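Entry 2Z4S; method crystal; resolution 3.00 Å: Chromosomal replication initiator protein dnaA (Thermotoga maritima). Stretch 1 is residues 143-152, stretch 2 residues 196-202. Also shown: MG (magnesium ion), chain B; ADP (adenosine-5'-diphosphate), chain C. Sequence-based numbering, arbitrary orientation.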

# COMPACT_ATOMS: atom_id res chain seq x y z
N LYS A 143 1.10 3.62 0.49
CA LYS A 143 1.84 2.36 0.61
C LYS A 143 1.14 1.16 -0.03
O LYS A 143 1.69 0.50 -0.91
N THR A 144 -0.08 0.86 0.40
CA THR A 144 -0.77 -0.28 -0.17
C THR A 144 -1.00 -0.08 -1.65
O THR A 144 -0.75 -0.96 -2.47
N HIS A 145 -1.48 1.12 -1.98
CA HIS A 145 -1.78 1.46 -3.35
C HIS A 145 -0.58 1.34 -4.26
O HIS A 145 -0.68 0.80 -5.37
N LEU A 146 0.56 1.84 -3.81
CA LEU A 146 1.78 1.79 -4.61
C LEU A 146 2.21 0.34 -4.76
O LEU A 146 2.52 -0.14 -5.85
N LEU A 147 2.21 -0.38 -3.65
CA LEU A 147 2.62 -1.77 -3.62
C LEU A 147 1.81 -2.65 -4.58
O LEU A 147 2.38 -3.46 -5.31
N GLN A 148 0.50 -2.48 -4.60
CA GLN A 148 -0.32 -3.29 -5.49
C GLN A 148 -0.22 -2.85 -6.94
O GLN A 148 -0.46 -3.64 -7.85
N SER A 149 0.16 -1.60 -7.17
CA SER A 149 0.30 -1.15 -8.54
C SER A 149 1.41 -2.00 -9.15
O SER A 149 1.23 -2.59 -10.22
N ILE A 150 2.54 -2.09 -8.46
CA ILE A 150 3.65 -2.92 -8.93
C ILE A 150 3.04 -4.27 -9.33
O ILE A 150 3.37 -4.83 -10.36
N GLY A 151 2.14 -4.76 -8.49
CA GLY A 151 1.50 -6.03 -8.75
C GLY A 151 0.77 -5.99 -10.06
O GLY A 151 1.14 -6.67 -11.01
N ASN A 152 -0.26 -5.16 -10.12
CA ASN A 152 -1.07 -5.03 -11.33
C ASN A 152 -0.28 -4.73 -12.59
O ASN A 152 -0.53 -5.31 -13.65
N ASP A 196 7.64 -15.27 -8.18
CA ASP A 196 8.69 -14.56 -8.89
C ASP A 196 8.85 -13.21 -8.23
O ASP A 196 9.95 -12.70 -8.05
N ILE A 197 7.72 -12.64 -7.86
CA ILE A 197 7.74 -11.37 -7.17
C ILE A 197 6.82 -11.53 -5.97
O ILE A 197 5.71 -12.06 -6.09
N LEU A 198 7.31 -11.09 -4.81
CA LEU A 198 6.60 -11.18 -3.55
C LEU A 198 6.43 -9.77 -2.99
O LEU A 198 7.40 -9.05 -2.76
N LEU A 199 5.18 -9.36 -2.79
CA LEU A 199 4.90 -8.03 -2.27
C LEU A 199 4.36 -8.21 -0.86
O LEU A 199 3.36 -8.89 -0.70
N ILE A 200 4.99 -7.61 0.15
CA ILE A 200 4.50 -7.77 1.53
C ILE A 200 4.07 -6.45 2.12
O ILE A 200 4.89 -5.54 2.26
N ASP A 201 2.80 -6.36 2.52
CA ASP A 201 2.27 -5.11 3.07
C ASP A 201 2.37 -5.05 4.59
O ASP A 201 2.52 -6.07 5.26
N ASP A 202 2.26 -3.83 5.12
CA ASP A 202 2.32 -3.56 6.55
C ASP A 202 3.17 -4.55 7.31
O ASP A 202 2.65 -5.51 7.87

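Where a helix packed on a strand also borders a ligand site, apolar residues can hold the two elements together while polar residues at one end meet the ligand. The nucleotide-bound DnaA of Thermotoga maritima gives a compact example. Helix 143-152 runs nearly antiparallel to strand 197-201, at 166° between their N-to-C directions and with their axes 9.0 Å apart at closest approach, and the two stretches together bury 387 Å² between them.

The apolar centre is a pair of leucines. Leu-147 and Leu-199 face each other with their CA atoms 6.8 Å apart, and both direct their CA-to-CB bonds toward the opposing element. Leu-147 adopts chi1 t and chi2 p, a setting that brings its CD1 to 3.3 Å from CB of Leu-199, a tight apolar contact. Its other methyl, CD2, reaches farther along the strand, lying 3.8 Å from the backbone O of Ile-200 and 3.6 Å from CG of Asp-201. One side chain thus spans the oily centre and the start of the polar edge.

Leu-199, in the m, t rotamer, spreads its methyls toward the next turn of the helix. Its CD2 lies 4.0 Å from CG2 of Ile-150, and its CD1 sits 3.8 Å from CA of Gly-151. The glycine leaves this methyl free to approach the helix backbone; a CB in ideal position would stand only 3.3 Å from Leu-199 CD1, and 2.9 Å from O of Gln-148. Ile-150 (m, t) also points toward the strand, and its CG2 meets CD1 of Ile-197 at 3.7 Å. The extended t, t rotamer of Ile-197 carries that methyl out to the contact. Strand alternation accounts for the rest: Ile-197, Leu-199 and Asp-201 point toward the helix, whereas Ile-200 points away. On the helix, His-145 and Ser-149 likewise point away, and Ser-149 OG donates a hydrogen bond to O of His-145, 2.6 Å away.

Toward the N-terminal end of the helix the chemistry changes. Asp-201 still points inward, but with chi1 at -141°, between wells, and its OD2 lies 3.1 Å from OG1 of Thr-144. Whether a hydrogen bond joins them is not settled. OD1 of Asp-201 accepts a hydrogen bond from N of Asp-202 at 2.8 Å. Thr-144 (chi1 m) also binds the magnesium ion, with OG1 2.4 Å from MG, and O3B of ADP lies 2.5 Å from the same MG. The threonine hydroxyl therefore stands where strand, metal and nucleotide meet.

Beyond it, the diphosphate lies against the N-terminal end of the helix. Lys-143 curls through m, t, m, m so that its NZ donates a hydrogen bond to ADP O2B at 3.2 Å, while the backbone N of Thr-144 makes a weak one to ADP O1B at 3.3 Å. His-145, with chi1 t, turns its ring edge to the ribose, ND1 lying 3.2 Å from ADP C2'.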

# COMPACT_ATOMS: atom_id res chain seq x y z
CB LYS A 143 2.13 2.05 2.07
CG LYS A 143 2.80 3.18 2.82
CD LYS A 143 3.36 2.70 4.13
CE LYS A 143 2.28 2.37 5.10
NZ LYS A 143 1.73 3.62 5.62
CB THR A 144 -2.14 -0.51 0.47
OG1 THR A 144 -2.00 -0.68 1.89
CG2 THR A 144 -2.80 -1.72 -0.15
CB HIS A 145 -2.37 2.87 -3.37
CG HIS A 145 -2.83 3.31 -4.72
ND1 HIS A 145 -3.74 4.32 -4.90
CD2 HIS A 145 -2.47 2.90 -5.97
CE1 HIS A 145 -3.93 4.51 -6.19
NE2 HIS A 145 -3.18 3.66 -6.86
CB LEU A 146 2.87 2.61 -3.92
CG LEU A 146 3.69 3.64 -4.70
CD1 LEU A 146 2.92 4.17 -5.89
CD2 LEU A 146 4.09 4.79 -3.74
CB LEU A 147 2.52 -2.30 -2.19
CG LEU A 147 2.84 -3.77 -1.91
CD1 LEU A 147 4.22 -4.13 -2.41
CD2 LEU A 147 2.72 -4.01 -0.43
CB GLN A 148 -1.78 -3.31 -5.01
CG GLN A 148 -1.95 -4.13 -3.74
CD GLN A 148 -3.36 -4.63 -3.52
OE1 GLN A 148 -3.95 -5.27 -4.39
NE2 GLN A 148 -3.91 -4.34 -2.36
CB SER A 149 0.65 0.33 -8.58
OG SER A 149 -0.37 1.07 -7.93
CB ILE A 150 4.70 -3.18 -7.81
CG1 ILE A 150 5.33 -1.86 -7.36
CG2 ILE A 150 5.77 -4.16 -8.30
CD1 ILE A 150 6.39 -2.02 -6.30
CB ASN A 152 -2.14 -3.97 -11.13
CG ASN A 152 -3.35 -4.51 -10.43
OD1 ASN A 152 -3.91 -5.54 -10.84
ND2 ASN A 152 -3.78 -3.83 -9.36
CB ASP A 196 8.31 -14.41 -10.34
CG ASP A 196 7.75 -15.69 -10.90
OD1 ASP A 196 8.35 -16.76 -10.65
OD2 ASP A 196 6.70 -15.63 -11.59
CB ILE A 197 7.29 -10.21 -8.07
CG1 ILE A 197 7.30 -8.92 -7.25
CG2 ILE A 197 5.92 -10.50 -8.67
CD1 ILE A 197 6.83 -7.73 -8.00
CB LEU A 198 7.43 -12.08 -2.60
CG LEU A 198 7.07 -12.51 -1.18
CD1 LEU A 198 7.80 -11.65 -0.17
CD2 LEU A 198 5.58 -12.47 -0.98
CB LEU A 199 3.84 -7.36 -3.14
CG LEU A 199 4.03 -7.52 -4.65
CD1 LEU A 199 2.70 -7.34 -5.35
CD2 LEU A 199 5.06 -6.54 -5.16
CB ILE A 200 5.57 -8.34 2.47
CG1 ILE A 200 6.39 -9.42 1.77
CG2 ILE A 200 4.90 -8.90 3.71
CD1 ILE A 200 7.72 -9.70 2.47
CB ASP A 201 0.81 -4.94 2.65
CG ASP A 201 0.45 -3.49 2.31
OD1 ASP A 201 0.97 -2.54 2.95
OD2 ASP A 201 -0.39 -3.30 1.41
CB ASP A 202 0.93 -3.56 7.15
CG ASP A 202 0.07 -2.46 6.60
OD1 ASP A 202 0.24 -1.30 7.03
OD2 ASP A 202 -0.76 -2.77 5.73
MG MG B . -1.11 -0.40 4.13
PB ADP C . -1.67 3.31 3.38
O1B ADP C . -0.50 3.38 2.50
O2B ADP C . -1.30 3.96 4.78
O3B ADP C . -2.14 1.78 3.57
PA ADP C . -3.35 3.64 1.35
O1A ADP C . -2.26 3.64 0.36
O2A ADP C . -3.91 2.14 1.47
O3A ADP C . -2.87 4.18 2.79
O5' ADP C . -4.55 4.61 0.93
C5' ADP C . -4.95 4.15 -0.33
C4' ADP C . -6.11 4.94 -0.86
O4' ADP C . -5.78 6.34 -0.93
C3' ADP C . -6.40 4.37 -2.23
O3' ADP C . -7.73 3.84 -2.32
C2' ADP C . -6.15 5.51 -3.21
O2' ADP C . -7.33 5.77 -4.01
C1' ADP C . -5.76 6.72 -2.33
N9 ADP C . -4.45 7.29 -2.68
C8 ADP C . -3.30 7.22 -1.96
N7 ADP C . -2.34 7.85 -2.57
C5 ADP C . -2.82 8.36 -3.72
C6 ADP C . -2.28 9.13 -4.78
N6 ADP C . -0.95 9.52 -4.75
N1 ADP C . -3.08 9.47 -5.81
C2 ADP C . -4.36 9.10 -5.85
N3 ADP C . -4.90 8.38 -4.87
C4 ADP C . -4.18 8.00 -3.81